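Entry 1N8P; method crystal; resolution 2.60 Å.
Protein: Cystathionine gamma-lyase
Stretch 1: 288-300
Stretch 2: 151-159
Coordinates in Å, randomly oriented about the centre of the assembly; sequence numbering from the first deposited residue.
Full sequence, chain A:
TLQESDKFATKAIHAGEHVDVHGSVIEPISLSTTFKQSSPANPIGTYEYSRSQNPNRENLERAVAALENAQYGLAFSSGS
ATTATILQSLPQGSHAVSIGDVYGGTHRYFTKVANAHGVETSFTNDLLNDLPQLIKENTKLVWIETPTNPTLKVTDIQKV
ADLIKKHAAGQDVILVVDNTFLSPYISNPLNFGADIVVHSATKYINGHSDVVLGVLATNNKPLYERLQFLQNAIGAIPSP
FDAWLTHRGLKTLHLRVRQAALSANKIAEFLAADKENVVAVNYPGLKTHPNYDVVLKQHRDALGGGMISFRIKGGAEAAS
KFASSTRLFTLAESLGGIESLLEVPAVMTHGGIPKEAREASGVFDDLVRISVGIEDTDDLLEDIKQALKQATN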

# COMPACT_ATOMS: atom_id res chain seq x y z
N THR A 288 2.10 3.92 -45.32
CA THR A 288 0.96 3.58 -46.11
C THR A 288 -0.35 3.81 -45.34
O THR A 288 -1.44 3.46 -45.81
CB THR A 288 1.07 2.14 -46.48
OG1 THR A 288 1.10 1.36 -45.28
CG2 THR A 288 2.36 1.91 -47.26
N HIS A 289 -0.26 4.40 -44.16
CA HIS A 289 -1.46 4.65 -43.37
C HIS A 289 -2.30 5.78 -43.98
O HIS A 289 -1.81 6.87 -44.28
CB HIS A 289 -1.08 5.00 -41.94
CG HIS A 289 -2.25 5.10 -41.02
ND1 HIS A 289 -2.84 3.99 -40.46
CD2 HIS A 289 -2.93 6.17 -40.54
CE1 HIS A 289 -3.83 4.38 -39.66
NE2 HIS A 289 -3.90 5.69 -39.70
N PRO A 290 -3.60 5.53 -44.14
CA PRO A 290 -4.51 6.50 -44.71
C PRO A 290 -4.28 7.92 -44.30
O PRO A 290 -4.48 8.84 -45.09
CB PRO A 290 -5.86 5.98 -44.28
CG PRO A 290 -5.67 4.53 -44.48
CD PRO A 290 -4.31 4.28 -43.84
N ASN A 291 -3.84 8.15 -43.09
CA ASN A 291 -3.67 9.54 -42.71
C ASN A 291 -2.23 9.83 -42.32
O ASN A 291 -1.95 10.78 -41.58
CB ASN A 291 -4.63 9.84 -41.55
CG ASN A 291 -6.04 9.21 -41.74
OD1 ASN A 291 -6.87 9.71 -42.53
ND2 ASN A 291 -6.31 8.11 -41.02
N TYR A 292 -1.31 9.04 -42.87
CA TYR A 292 0.10 9.18 -42.54
C TYR A 292 0.61 10.61 -42.52
O TYR A 292 1.59 10.91 -41.83
CB TYR A 292 0.97 8.34 -43.47
CG TYR A 292 2.36 8.15 -42.91
CD1 TYR A 292 2.59 7.24 -41.88
CD2 TYR A 292 3.40 8.99 -43.29
CE1 TYR A 292 3.82 7.17 -41.24
CE2 TYR A 292 4.63 8.94 -42.66
CZ TYR A 292 4.84 8.03 -41.63
OH TYR A 292 6.04 8.04 -40.97
N ASP A 293 -0.05 11.48 -43.27
CA ASP A 293 0.33 12.88 -43.36
C ASP A 293 0.12 13.55 -42.00
O ASP A 293 0.94 14.36 -41.57
CB ASP A 293 -0.48 13.59 -44.46
CG ASP A 293 -1.98 13.79 -44.09
OD1 ASP A 293 -2.71 12.80 -43.83
OD2 ASP A 293 -2.41 14.96 -44.08
N VAL A 294 -0.96 13.17 -41.33
CA VAL A 294 -1.31 13.70 -40.01
C VAL A 294 -0.37 13.14 -38.94
O VAL A 294 0.07 13.84 -38.03
CB VAL A 294 -2.75 13.33 -39.64
CG1 VAL A 294 -3.09 13.91 -38.29
CG2 VAL A 294 -3.69 13.83 -40.70
N VAL A 295 -0.08 11.85 -39.08
CA VAL A 295 0.80 11.14 -38.18
C VAL A 295 2.08 11.96 -38.10
O VAL A 295 2.48 12.38 -37.03
CB VAL A 295 1.08 9.75 -38.76
CG1 VAL A 295 2.28 9.11 -38.09
CG2 VAL A 295 -0.17 8.91 -38.61
N LEU A 296 2.68 12.22 -39.26
CA LEU A 296 3.92 13.00 -39.38
C LEU A 296 3.88 14.42 -38.82
O LEU A 296 4.93 15.06 -38.70
CB LEU A 296 4.35 13.07 -40.84
CG LEU A 296 4.86 11.81 -41.51
CD1 LEU A 296 5.05 12.04 -43.01
CD2 LEU A 296 6.17 11.42 -40.86
N LYS A 297 2.69 14.93 -38.50
CA LYS A 297 2.55 16.28 -37.94
C LYS A 297 2.07 16.29 -36.49
O LYS A 297 2.25 17.29 -35.79
CB LYS A 297 1.60 17.14 -38.80
CG LYS A 297 0.33 16.44 -39.26
CD LYS A 297 -0.77 17.43 -39.70
CE LYS A 297 -0.35 18.36 -40.82
NZ LYS A 297 -1.51 19.19 -41.31
N GLN A 298 1.49 15.19 -36.03
CA GLN A 298 1.00 15.13 -34.65
C GLN A 298 1.78 14.18 -33.73
O GLN A 298 1.88 14.41 -32.52
CB GLN A 298 -0.49 14.78 -34.64
CG GLN A 298 -1.36 16.00 -34.70
CD GLN A 298 -2.82 15.70 -34.93
OE1 GLN A 298 -3.66 16.59 -34.85
NE2 GLN A 298 -3.15 14.44 -35.23
N HIS A 299 2.35 13.12 -34.32
CA HIS A 299 3.11 12.11 -33.62
C HIS A 299 4.61 12.37 -33.54
O HIS A 299 5.24 12.59 -34.55
CB HIS A 299 2.96 10.76 -34.32
CG HIS A 299 1.58 10.22 -34.33
ND1 HIS A 299 1.31 8.86 -34.29
CD2 HIS A 299 0.38 10.83 -34.34
CE1 HIS A 299 0.00 8.67 -34.28
NE2 HIS A 299 -0.59 9.85 -34.31
N ARG A 300 5.18 12.29 -32.34
CA ARG A 300 6.62 12.45 -32.18
C ARG A 300 7.38 11.41 -33.02
O ARG A 300 7.07 10.22 -33.01
CB ARG A 300 7.02 12.27 -30.73
CG ARG A 300 8.53 12.30 -30.52
CD ARG A 300 8.86 11.95 -29.08
NE ARG A 300 8.12 12.81 -28.16
CZ ARG A 300 8.62 13.89 -27.61
NH1 ARG A 300 9.87 14.24 -27.89
NH2 ARG A 300 7.88 14.64 -26.79
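Stretch 2 (151-159) TLKVTDIQK

How does stretch 2 approach stretch 1? It runs as loop from Thr-151 to Asp-156 and turns helical at Ile-157, laid along one side of the short helix 292-298. Both chains advance together: the CA of Val-154 lies 5.8 Å from the CA of Asn-291, and the CA of Asp-156 lies 5.9 Å from the CA of Val-294. Thr-151 makes no contact, and Leu-152 has a positive phi of 75°. Leu-152 O sits at the edge of the His-289 ring, 2.9 Å from His-289 CE1, while the end of its side chain leads away.

What holds the middle of the loop? Phi/psi of -84/122, -85/144 and -122/142 keep Lys-153, Val-154 and Thr-155 extended, so their side chains alternate. Lys-153 and Thr-155 point away, whereas Val-154 points toward the helix and is the residue of stretch 2 most covered by stretch 1. Val-154 CG1 packs 3.2 Å from Val-294 CG1, and Val-154 CG2 lies 3.6 Å from Val-295 CG2. Val-154 CB also comes within 3.8 Å of Asn-291 CB.

How does Gln-298 read the backbone beyond Val-154? Its extended side chain reaches the main chain with both ends of its amide. The first bond runs from Gln-298 NE2 to Thr-155 O at 2.9 Å, nearly straight at 166°.

What does Asp-156 do at the junction that follows? It is the N-cap: Asp-156 OD1 accepts from Lys-159 N at 3.1 Å and, weakly, from Gln-158 N at 3.0 Å. Asp-156 OD2 meets Lys-297 NZ at 3.2 Å in a salt bridge, so one carboxylate both caps its own helix and ties it to stretch 1. Next, Ile-157 N donates to Gln-298 OE1 at 2.8 Å. The two Gln-298 bonds bracket Asp-156 and satisfy polar backbone groups where the loop gives way to helix. Beyond them, Gln-158 turns its side-chain end away.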

# COMPACT_ATOMS: atom_id res chain seq x y z
N THR A 151 -9.67 0.54 -35.33
CA THR A 151 -9.30 0.74 -36.73
C THR A 151 -7.98 1.51 -36.78
O THR A 151 -7.15 1.31 -37.66
CB THR A 151 -10.41 1.51 -37.48
OG1 THR A 151 -11.61 0.72 -37.49
CG2 THR A 151 -10.02 1.79 -38.93
N LEU A 152 -7.81 2.40 -35.80
CA LEU A 152 -6.60 3.19 -35.69
C LEU A 152 -6.50 4.32 -36.70
O LEU A 152 -5.44 4.56 -37.26
CB LEU A 152 -5.39 2.27 -35.77
CG LEU A 152 -5.35 1.20 -34.67
CD1 LEU A 152 -4.02 0.48 -34.66
CD2 LEU A 152 -5.58 1.85 -33.34
N LYS A 153 -7.62 5.03 -36.89
CA LYS A 153 -7.75 6.16 -37.82
C LYS A 153 -7.28 7.48 -37.20
O LYS A 153 -7.79 7.91 -36.18
CB LYS A 153 -9.22 6.30 -38.24
CG LYS A 153 -9.51 7.44 -39.20
CD LYS A 153 -10.99 7.64 -39.44
CE LYS A 153 -11.62 6.38 -40.05
NZ LYS A 153 -11.66 5.23 -39.09
N VAL A 154 -6.31 8.14 -37.81
CA VAL A 154 -5.81 9.39 -37.27
C VAL A 154 -6.65 10.57 -37.72
O VAL A 154 -7.12 10.58 -38.85
CB VAL A 154 -4.38 9.61 -37.73
CG1 VAL A 154 -3.88 10.96 -37.28
CG2 VAL A 154 -3.50 8.52 -37.17
N THR A 155 -6.84 11.56 -36.85
CA THR A 155 -7.62 12.75 -37.15
C THR A 155 -6.76 14.01 -36.96
O THR A 155 -5.92 14.09 -36.05
CB THR A 155 -8.88 12.88 -36.23
OG1 THR A 155 -9.80 11.82 -36.50
CG2 THR A 155 -9.58 14.20 -36.49
N ASP A 156 -6.96 14.98 -37.85
CA ASP A 156 -6.21 16.24 -37.79
C ASP A 156 -6.83 17.23 -36.79
O ASP A 156 -7.79 17.96 -37.08
CB ASP A 156 -6.12 16.88 -39.17
CG ASP A 156 -5.00 17.91 -39.26
OD1 ASP A 156 -4.90 18.79 -38.38
OD2 ASP A 156 -4.22 17.85 -40.23
N ILE A 157 -6.26 17.24 -35.59
CA ILE A 157 -6.73 18.12 -34.54
C ILE A 157 -6.83 19.59 -34.98
O ILE A 157 -7.71 20.32 -34.52
CB ILE A 157 -5.81 18.00 -33.31
CG1 ILE A 157 -5.82 16.54 -32.86
CG2 ILE A 157 -6.29 18.89 -32.18
CD1 ILE A 157 -4.85 16.21 -31.76
N GLN A 158 -5.95 20.02 -35.89
CA GLN A 158 -5.94 21.39 -36.38
C GLN A 158 -7.10 21.64 -37.34
O GLN A 158 -7.87 22.60 -37.14
CB GLN A 158 -4.63 21.68 -37.10
CG GLN A 158 -4.43 23.13 -37.32
CD GLN A 158 -4.55 23.87 -36.04
OE1 GLN A 158 -3.58 24.03 -35.31
NE2 GLN A 158 -5.74 24.33 -35.75
N LYS A 159 -7.23 20.81 -38.37
CA LYS A 159 -8.35 20.95 -39.30
C LYS A 159 -9.67 21.04 -38.52
O LYS A 159 -10.52 21.89 -38.81
CB LYS A 159 -8.40 19.77 -40.28
CG LYS A 159 -7.53 19.96 -41.54
CD LYS A 159 -7.61 18.77 -42.47
CE LYS A 159 -7.06 19.06 -43.88
NZ LYS A 159 -5.61 19.40 -43.98